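Local coordinates for uncharacterized protein (PDB 4FTD) that is of unknown function but joins an immunoglobulin-like domain to a six-bladed beta-propeller and probably plays a part in carbohydrate metabolism, at residues Asp14-Gly26 and Val33-Phe46. Numbering follows the deposited sequence. Where two conformers were deposited one is given.
Sequences DTELLSIKILNAG and VEGTIDEAKKTINF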
ATOM      1  N   ASP A  14      40.541 -42.595  -0.819  1.00 96.94           N
ATOM      2  CA  ASP A  14      39.442 -41.883  -1.534  1.00111.88           C
ATOM      3  C   ASP A  14      39.590 -40.389  -1.256  1.00114.35           C
ATOM      4  O   ASP A  14      39.766 -39.588  -2.184  1.00123.43           O
ATOM      5  CB  ASP A  14      38.070 -42.383  -1.058  1.00 93.15           C
ATOM      6  N   THR A  15      39.529 -40.060   0.037  1.00 96.98           N
ATOM      7  CA  THR A  15      39.676 -38.708   0.622  1.00 91.07           C
ATOM      8  C   THR A  15      38.549 -37.689   0.363  1.00 84.98           C
ATOM      9  O   THR A  15      38.725 -36.709  -0.371  1.00 81.80           O
ATOM     10  CB  THR A  15      41.074 -38.077   0.377  1.00100.10           C
ATOM     11  OG1 THR A  15      41.271 -37.002   1.308  1.00 79.95           O
ATOM     12  CG2 THR A  15      41.279 -37.581  -1.060  1.00102.98           C
ATOM     13  N   GLU A  16      37.401 -37.924   1.002  1.00 64.18           N
ATOM     14  CA  GLU A  16      36.268 -37.001   0.934  1.00 66.30           C
ATOM     15  C   GLU A  16      35.424 -36.903   2.206  1.00 69.73           C
ATOM     16  O   GLU A  16      35.531 -37.733   3.118  1.00 57.64           O
ATOM     17  CB  GLU A  16      35.384 -37.256  -0.263  1.00 80.77           C
ATOM     18  CG  GLU A  16      34.906 -38.658  -0.447  1.00 91.91           C
ATOM     19  CD  GLU A  16      34.160 -38.738  -1.747  1.00102.42           C
ATOM     20  OE1 GLU A  16      32.946 -38.459  -1.747  1.00112.03           O
ATOM     21  OE2 GLU A  16      34.804 -39.028  -2.768  1.00 96.93           O
ATOM     22  N   LEU A  17      34.662 -35.807   2.261  1.00 55.12           N
ATOM     23  CA  LEU A  17      33.821 -35.451   3.381  1.00 65.34           C
ATOM     24  C   LEU A  17      32.455 -35.932   3.003  1.00 61.18           C
ATOM     25  O   LEU A  17      31.857 -35.392   2.096  1.00 62.52           O
ATOM     26  CB  LEU A  17      33.805 -33.934   3.572  1.00 57.52           C
ATOM     27  CG  LEU A  17      32.992 -33.345   4.715  1.00 57.20           C
ATOM     28  CD1 LEU A  17      33.544 -33.879   6.030  1.00 47.91           C
ATOM     29  CD2 LEU A  17      33.085 -31.828   4.607  1.00 53.21           C
ATOM     30  N   LEU A  18      31.965 -36.937   3.719  1.00 65.11           N
ATOM     31  CA  LEU A  18      30.650 -37.557   3.464  1.00 62.67           C
ATOM     32  C   LEU A  18      29.482 -36.826   4.194  1.00 58.07           C
ATOM     33  O   LEU A  18      28.368 -36.757   3.688  1.00 64.38           O
ATOM     34  CB  LEU A  18      30.741 -39.043   3.848  1.00 64.13           C
ATOM     35  CG  LEU A  18      31.895 -39.831   3.219  1.00 72.84           C
ATOM     36  CD1 LEU A  18      32.040 -41.231   3.808  1.00 74.53           C
ATOM     37  CD2 LEU A  18      31.684 -39.894   1.715  1.00 63.72           C
ATOM     38  N   SER A  19      29.729 -36.273   5.386  1.00 58.20           N
ATOM     39  CA  SER A  19      28.708 -35.464   6.086  1.00 57.44           C
ATOM     40  C   SER A  19      29.387 -34.597   7.133  1.00 51.05           C
ATOM     41  O   SER A  19      30.487 -34.901   7.565  1.00 51.53           O
ATOM     42  CB  SER A  19      27.624 -36.333   6.749  1.00 63.71           C
ATOM     43  OG  SER A  19      28.141 -37.051   7.852  1.00 68.18           O
ATOM     44  N   ILE A  20      28.734 -33.513   7.516  1.00 50.01           N
ATOM     45  CA  ILE A  20      29.313 -32.576   8.472  1.00 49.13           C
ATOM     46  C   ILE A  20      28.176 -31.848   9.216  1.00 53.94           C
ATOM     47  O   ILE A  20      27.096 -31.586   8.662  1.00 51.93           O
ATOM     48  CB  ILE A  20      30.288 -31.603   7.741  1.00 48.26           C
ATOM     49  CG1 ILE A  20      31.154 -30.819   8.762  1.00 43.94           C
ATOM     50  CG2 ILE A  20      29.533 -30.751   6.714  1.00 50.72           C
ATOM     51  CD1 ILE A  20      32.338 -30.064   8.195  1.00 47.55           C
ATOM     52  N   LYS A  21      28.405 -31.615  10.493  1.00 44.52           N
ATOM     53  CA  LYS A  21      27.516 -30.834  11.331  1.00 48.55           C
ATOM     54  C   LYS A  21      28.297 -29.944  12.253  1.00 45.62           C
ATOM     55  O   LYS A  21      29.424 -30.297  12.678  1.00 43.56           O
ATOM     56  CB  LYS A  21      26.524 -31.679  12.137  1.00 54.98           C
ATOM     57  CG  LYS A  21      26.819 -33.142  12.336  1.00 69.28           C
ATOM     58  CD  LYS A  21      25.802 -33.763  13.295  1.00 64.26           C
ATOM     59  CE  LYS A  21      25.737 -35.280  13.189  1.00 90.22           C
ATOM     60  NZ  LYS A  21      24.957 -35.925  14.298  1.00 87.13           N
ATOM     61  N   ILE A  22      27.701 -28.789  12.531  1.00 42.95           N
ATOM     62  CA  ILE A  22      28.151 -27.888  13.600  1.00 40.59           C
ATOM     63  C   ILE A  22      27.351 -28.318  14.837  1.00 47.47           C
ATOM     64  O   ILE A  22      26.137 -28.459  14.782  1.00 45.65           O
ATOM     65  CB  ILE A  22      27.897 -26.417  13.254  1.00 43.62           C
ATOM     66  CG1 ILE A  22      28.843 -25.946  12.140  1.00 45.03           C
ATOM     67  CG2 ILE A  22      28.037 -25.505  14.490  1.00 40.11           C
ATOM     68  CD1 ILE A  22      28.341 -24.696  11.460  1.00 43.96           C
ATOM     69  N   LEU A  23      28.032 -28.581  15.940  1.00 41.99           N
ATOM     70  CA  LEU A  23      27.361 -29.108  17.137  1.00 41.14           C
ATOM     71  C   LEU A  23      26.932 -28.019  18.131  1.00 40.62           C
ATOM     72  O   LEU A  23      26.081 -28.256  18.987  1.00 46.33           O
ATOM     73  CB  LEU A  23      28.291 -30.111  17.827  1.00 40.76           C
ATOM     74  CG  LEU A  23      28.808 -31.296  17.023  1.00 43.15           C
ATOM     75  CD1 LEU A  23      29.890 -31.977  17.894  1.00 42.59           C
ATOM     76  CD2 LEU A  23      27.677 -32.275  16.672  1.00 45.96           C
ATOM     77  N   ASN A  24      27.452 -26.801  17.986  1.00 41.86           N
ATOM     78  CA  ASN A  24      27.257 -25.777  19.028  1.00 45.89           C
ATOM     79  C   ASN A  24      26.817 -24.389  18.526  1.00 43.43           C
ATOM     80  O   ASN A  24      27.345 -23.373  18.962  1.00 47.12           O
ATOM     81  CB  ASN A  24      28.511 -25.709  19.920  1.00 44.97           C
ATOM     82  CG  ASN A  24      29.748 -25.216  19.188  1.00 44.39           C
ATOM     83  OD1 ASN A  24      29.819 -25.269  17.963  1.00 43.49           O
ATOM     84  ND2 ASN A  24      30.758 -24.795  19.947  1.00 43.21           N
ATOM     85  N   ALA A  25      25.812 -24.377  17.650  1.00 44.94           N
ATOM     86  CA  ALA A  25      25.193 -23.131  17.150  1.00 45.90           C
ATOM     87  C   ALA A  25      24.202 -22.637  18.194  1.00 48.26           C
ATOM     88  O   ALA A  25      23.954 -23.315  19.193  1.00 45.87           O
ATOM     89  CB  ALA A  25      24.499 -23.361  15.796  1.00 47.35           C
ATOM     90  N   GLY A  26      23.685 -21.433  17.993  1.00 48.08           N
ATOM     91  CA  GLY A  26      22.698 -20.818  18.859  1.00 49.80           C
ATOM     92  C   GLY A  26      23.272 -20.084  20.033  1.00 56.72           C
ATOM     93  O   GLY A  26      24.427 -20.295  20.392  1.00 52.78           O
ATOM     94  N   VAL A  33      23.534 -28.394  13.680  1.00 47.92           N
ATOM     95  CA  VAL A  33      23.126 -27.899  12.358  1.00 49.43           C
ATOM     96  C   VAL A  33      23.882 -28.677  11.268  1.00 55.65           C
ATOM     97  O   VAL A  33      25.103 -28.721  11.247  1.00 48.30           O
ATOM     98  CB  VAL A  33      23.408 -26.402  12.191  1.00 49.98           C
ATOM     99  CG1 VAL A  33      22.931 -25.937  10.823  1.00 51.99           C
ATOM    100  CG2 VAL A  33      22.689 -25.612  13.279  1.00 50.40           C
ATOM    101  N   GLU A  34      23.124 -29.315  10.394  1.00 52.24           N
ATOM    102  CA  GLU A  34      23.654 -30.164   9.349  1.00 55.55           C
ATOM    103  C   GLU A  34      24.153 -29.304   8.169  1.00 57.08           C
ATOM    104  O   GLU A  34      23.514 -28.314   7.784  1.00 51.87           O
ATOM    105  CB  GLU A  34      22.534 -31.119   8.888  1.00 61.54           C
ATOM    106  CG  GLU A  34      23.001 -32.345   8.115  1.00 87.59           C
ATOM    107  CD  GLU A  34      23.593 -33.435   8.999  1.00103.57           C
ATOM    108  OE1 GLU A  34      23.007 -33.702  10.066  1.00102.95           O
ATOM    109  OE2 GLU A  34      24.628 -34.045   8.618  1.00 91.27           O
ATOM    110  N   GLY A  35      25.299 -29.677   7.609  1.00 51.44           N
ATOM    111  CA  GLY A  35      25.860 -29.004   6.443  1.00 48.51           C
ATOM    112  C   GLY A  35      25.476 -29.680   5.139  1.00 53.14           C
ATOM    113  O   GLY A  35      25.137 -30.872   5.132  1.00 54.44           O
ATOM    114  N   THR A  36      25.529 -28.910   4.047  1.00 54.77           N
ATOM    115  CA  THR A  36      25.331 -29.424   2.697  1.00 58.91           C
ATOM    116  C   THR A  36      26.683 -29.372   1.969  1.00 57.43           C
ATOM    117  O   THR A  36      27.271 -28.307   1.839  1.00 55.85           O
ATOM    118  CB  THR A  36      24.280 -28.590   1.936  1.00 61.75           C
ATOM    119  OG1 THR A  36      23.068 -28.588   2.686  1.00 65.51           O
ATOM    120  CG2 THR A  36      24.013 -29.176   0.517  1.00 66.92           C
ATOM    121  N   ILE A  37      27.141 -30.524   1.475  1.00 59.04           N
ATOM    122  CA  ILE A  37      28.422 -30.660   0.786  1.00 57.92           C
ATOM    123  C   ILE A  37      28.191 -30.759  -0.709  1.00 62.93           C
ATOM    124  O   ILE A  37      27.424 -31.594  -1.152  1.00 65.16           O
ATOM    125  CB  ILE A  37      29.191 -31.917   1.259  1.00 59.24           C
ATOM    126  CG1 ILE A  37      29.327 -31.894   2.797  1.00 57.82           C
ATOM    127  CG2 ILE A  37      30.581 -31.986   0.601  1.00 52.91           C
ATOM    128  CD1 ILE A  37      29.519 -33.239   3.438  1.00 56.13           C
ATOM    129  N   ASP A  38      28.818 -29.876  -1.474  1.00 65.86           N
ATOM    130  CA  ASP A  38      28.802 -29.974  -2.934  1.00 68.14           C
ATOM    131  C   ASP A  38      30.186 -30.479  -3.311  1.00 64.44           C
ATOM    132  O   ASP A  38      31.141 -29.712  -3.345  1.00 65.46           O
ATOM    133  CB  ASP A  38      28.499 -28.622  -3.581  1.00 70.08           C
ATOM    134  CG  ASP A  38      28.236 -28.736  -5.077  1.00 75.30           C
ATOM    135  OD1 ASP A  38      28.925 -29.534  -5.750  1.00 84.00           O
ATOM    136  OD2 ASP A  38      27.320 -28.037  -5.569  1.00 75.46           O
ATOM    137  N   GLU A  39      30.300 -31.774  -3.584  1.00 70.62           N
ATOM    138  CA  GLU A  39      31.604 -32.385  -3.850  1.00 68.46           C
ATOM    139  C   GLU A  39      32.303 -31.891  -5.117  1.00 69.90           C
ATOM    140  O   GLU A  39      33.522 -31.780  -5.129  1.00 70.02           O
ATOM    141  CB  GLU A  39      31.482 -33.916  -3.876  1.00 66.29           C
ATOM    142  CG  GLU A  39      32.813 -34.656  -4.064  1.00 75.15           C
ATOM    143  CD  GLU A  39      33.811 -34.382  -2.959  1.00 74.54           C
ATOM    144  OE1 GLU A  39      33.372 -34.139  -1.818  1.00 75.13           O
ATOM    145  OE2 GLU A  39      35.028 -34.420  -3.230  1.00 78.46           O
ATOM    146  N   ALA A  40      31.543 -31.623  -6.181  1.00 75.66           N
ATOM    147  CA  ALA A  40      32.130 -31.158  -7.446  1.00 79.84           C
ATOM    148  C   ALA A  40      32.743 -29.775  -7.244  1.00 82.85           C
ATOM    149  O   ALA A  40      33.850 -29.508  -7.724  1.00 79.56           O
ATOM    150  CB  ALA A  40      31.087 -31.130  -8.567  1.00 78.36           C
ATOM    151  N   LYS A  41      32.036 -28.918  -6.499  1.00 72.77           N
ATOM    152  CA  LYS A  41      32.490 -27.543  -6.219  1.00 73.30           C
ATOM    153  C   LYS A  41      33.387 -27.430  -4.977  1.00 71.99           C
ATOM    154  O   LYS A  41      33.983 -26.375  -4.741  1.00 67.26           O
ATOM    155  CB  LYS A  41      31.278 -26.617  -6.080  1.00 70.04           C
ATOM    156  CG  LYS A  41      30.498 -26.493  -7.381  1.00 85.24           C
ATOM    157  CD  LYS A  41      29.180 -25.757  -7.200  1.00 89.50           C
ATOM    158  CE  LYS A  41      28.384 -25.783  -8.503  1.00 99.37           C
ATOM    159  NZ  LYS A  41      26.961 -25.414  -8.287  1.00 98.35           N
ATOM    160  N   LYS A  42      33.489 -28.521  -4.205  1.00 70.64           N
ATOM    161  CA  LYS A  42      34.286 -28.542  -2.976  0.50 66.54           C
ATOM    162  C   LYS A  42      33.831 -27.406  -2.033  1.00 59.92           C
ATOM    163  O   LYS A  42      34.638 -26.609  -1.567  1.00 55.36           O
ATOM    164  CB  LYS A  42      35.800 -28.443  -3.278  0.50 70.37           C
ATOM    165  CG  LYS A  42      36.350 -29.353  -4.385  0.50 80.56           C
ATOM    166  CD  LYS A  42      36.339 -30.852  -4.071  0.50 78.79           C
ATOM    167  CE  LYS A  42      36.651 -31.654  -5.338  0.50 79.35           C
ATOM    168  NZ  LYS A  42      36.114 -33.045  -5.330  0.50 76.02           N
ATOM    169  N   THR A  43      32.529 -27.328  -1.769  1.00 59.21           N
ATOM    170  CA  THR A  43      31.981 -26.323  -0.851  1.00 56.11           C
ATOM    171  C   THR A  43      31.124 -26.992   0.206  1.00 56.58           C
ATOM    172  O   THR A  43      30.611 -28.111   0.022  1.00 55.94           O
ATOM    173  CB  THR A  43      31.117 -25.271  -1.590  1.00 59.49           C
ATOM    174  OG1 THR A  43      29.980 -25.932  -2.150  1.00 63.66           O
ATOM    175  CG2 THR A  43      31.920 -24.577  -2.729  1.00 57.02           C
ATOM    176  N   ILE A  44      30.995 -26.299   1.328  1.00 51.37           N
ATOM    177  CA  ILE A  44      30.152 -26.724   2.417  1.00 52.73           C
ATOM    178  C   ILE A  44      29.331 -25.505   2.831  1.00 51.58           C
ATOM    179  O   ILE A  44      29.880 -24.425   3.037  1.00 50.57           O
ATOM    180  CB  ILE A  44      30.953 -27.233   3.638  1.00 51.09           C
ATOM    181  CG1 ILE A  44      31.947 -28.377   3.271  1.00 46.55           C
ATOM    182  CG2 ILE A  44      29.980 -27.688   4.741  1.00 47.79           C
ATOM    183  CD1 ILE A  44      33.071 -28.608   4.291  1.00 39.63           C
ATOM    184  N   ASN A  45      28.020 -25.687   2.918  1.00 52.70           N
ATOM    185  CA  ASN A  45      27.096 -24.667   3.432  1.00 58.12           C
ATOM    186  C   ASN A  45      26.239 -25.196   4.576  1.00 51.64           C
ATOM    187  O   ASN A  45      26.095 -26.394   4.764  1.00 51.69           O
ATOM    188  CB  ASN A  45      26.201 -24.093   2.311  1.00 56.68           C
ATOM    189  CG  ASN A  45      26.974 -23.189   1.400  1.00 59.56           C
ATOM    190  OD1 ASN A  45      27.136 -22.019   1.705  1.00 61.61           O
ATOM    191  ND2 ASN A  45      27.579 -23.756   0.360  1.00 62.53           N
ATOM    192  N   PHE A  46      25.694 -24.257   5.334  1.00 51.53           N
ATOM    193  CA  PHE A  46      24.786 -24.528   6.439  1.00 50.45           C
ATOM    194  C   PHE A  46      23.636 -23.553   6.385  1.00 49.10           C
ATOM    195  O   PHE A  46      23.792 -22.461   5.853  1.00 53.30           O
ATOM    196  CB  PHE A  46      25.504 -24.295   7.781  1.00 52.37           C
ATOM    197  CG  PHE A  46      26.661 -25.212   8.009  1.00 49.28           C
ATOM    198  CD1 PHE A  46      27.933 -24.859   7.568  1.00 47.75           C
ATOM    199  CD2 PHE A  46      26.477 -26.430   8.647  1.00 50.85           C
ATOM    200  CE1 PHE A  46      29.020 -25.716   7.769  1.00 49.60           C
ATOM    201  CE2 PHE A  46      27.545 -27.302   8.829  1.00 50.99           C
ATOM    202  CZ  PHE A  46      28.816 -26.939   8.398  1.00 49.20           C
TER
HETATM  203  O   HOH W   1      26.218 -33.226   6.027  1.00 51.63           O
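The carbonyl oxygen of Ile20 takes the backbone N-H of Gly35 at 2.8 Å. This is the last direct backbone bond of a short antiparallel pairing in the immunoglobulin-like domain, where strands 17-22 and 31-38 lie side by side. Ile22 and Val33, a hydrogen-bonded pair, exchange two bonds, Ile22 N to Val33 O and Val33 N to Ile22 O. Beyond Gly35 the strands splay apart, and a water fills the first step: it accepts from Ile20 N at 2.9 Å and lies within hydrogen-bonding distance of Gly35 O and Glu34 OE2.

Side chains close the widening gap. Ile37 sends CD1 against the Leu17 carbonyl and the CA of Ser19, while Ile20 CG2 packs on Ile44 CG2 at 3.7 Å; Leu90 of strand 85-93 covers Leu17, Ile20 and Ile44. Phe46 offers a ring face to Ile22, whose CD1 stands 3.6 Å from the centroid and only 3° off the normal, a CH-pi contact. With CG1 beside its backbone N (chi1 -71°), Ile22 swings this methyl over the ring. Were Phe46 replaced by an alanine, Ile22 CD1 would probably lose the face it rests on and a gap would open beside Ile20 CG2. At the far end Glu39 OE1 is hydrogen-bonded to Tyr101 OH, while OE2 forms salt bridges with Lys99 and Lys42, the NZ of Lys42 meeting OE2 of Glu39 from above the carboxylate plane at 2.7 Å.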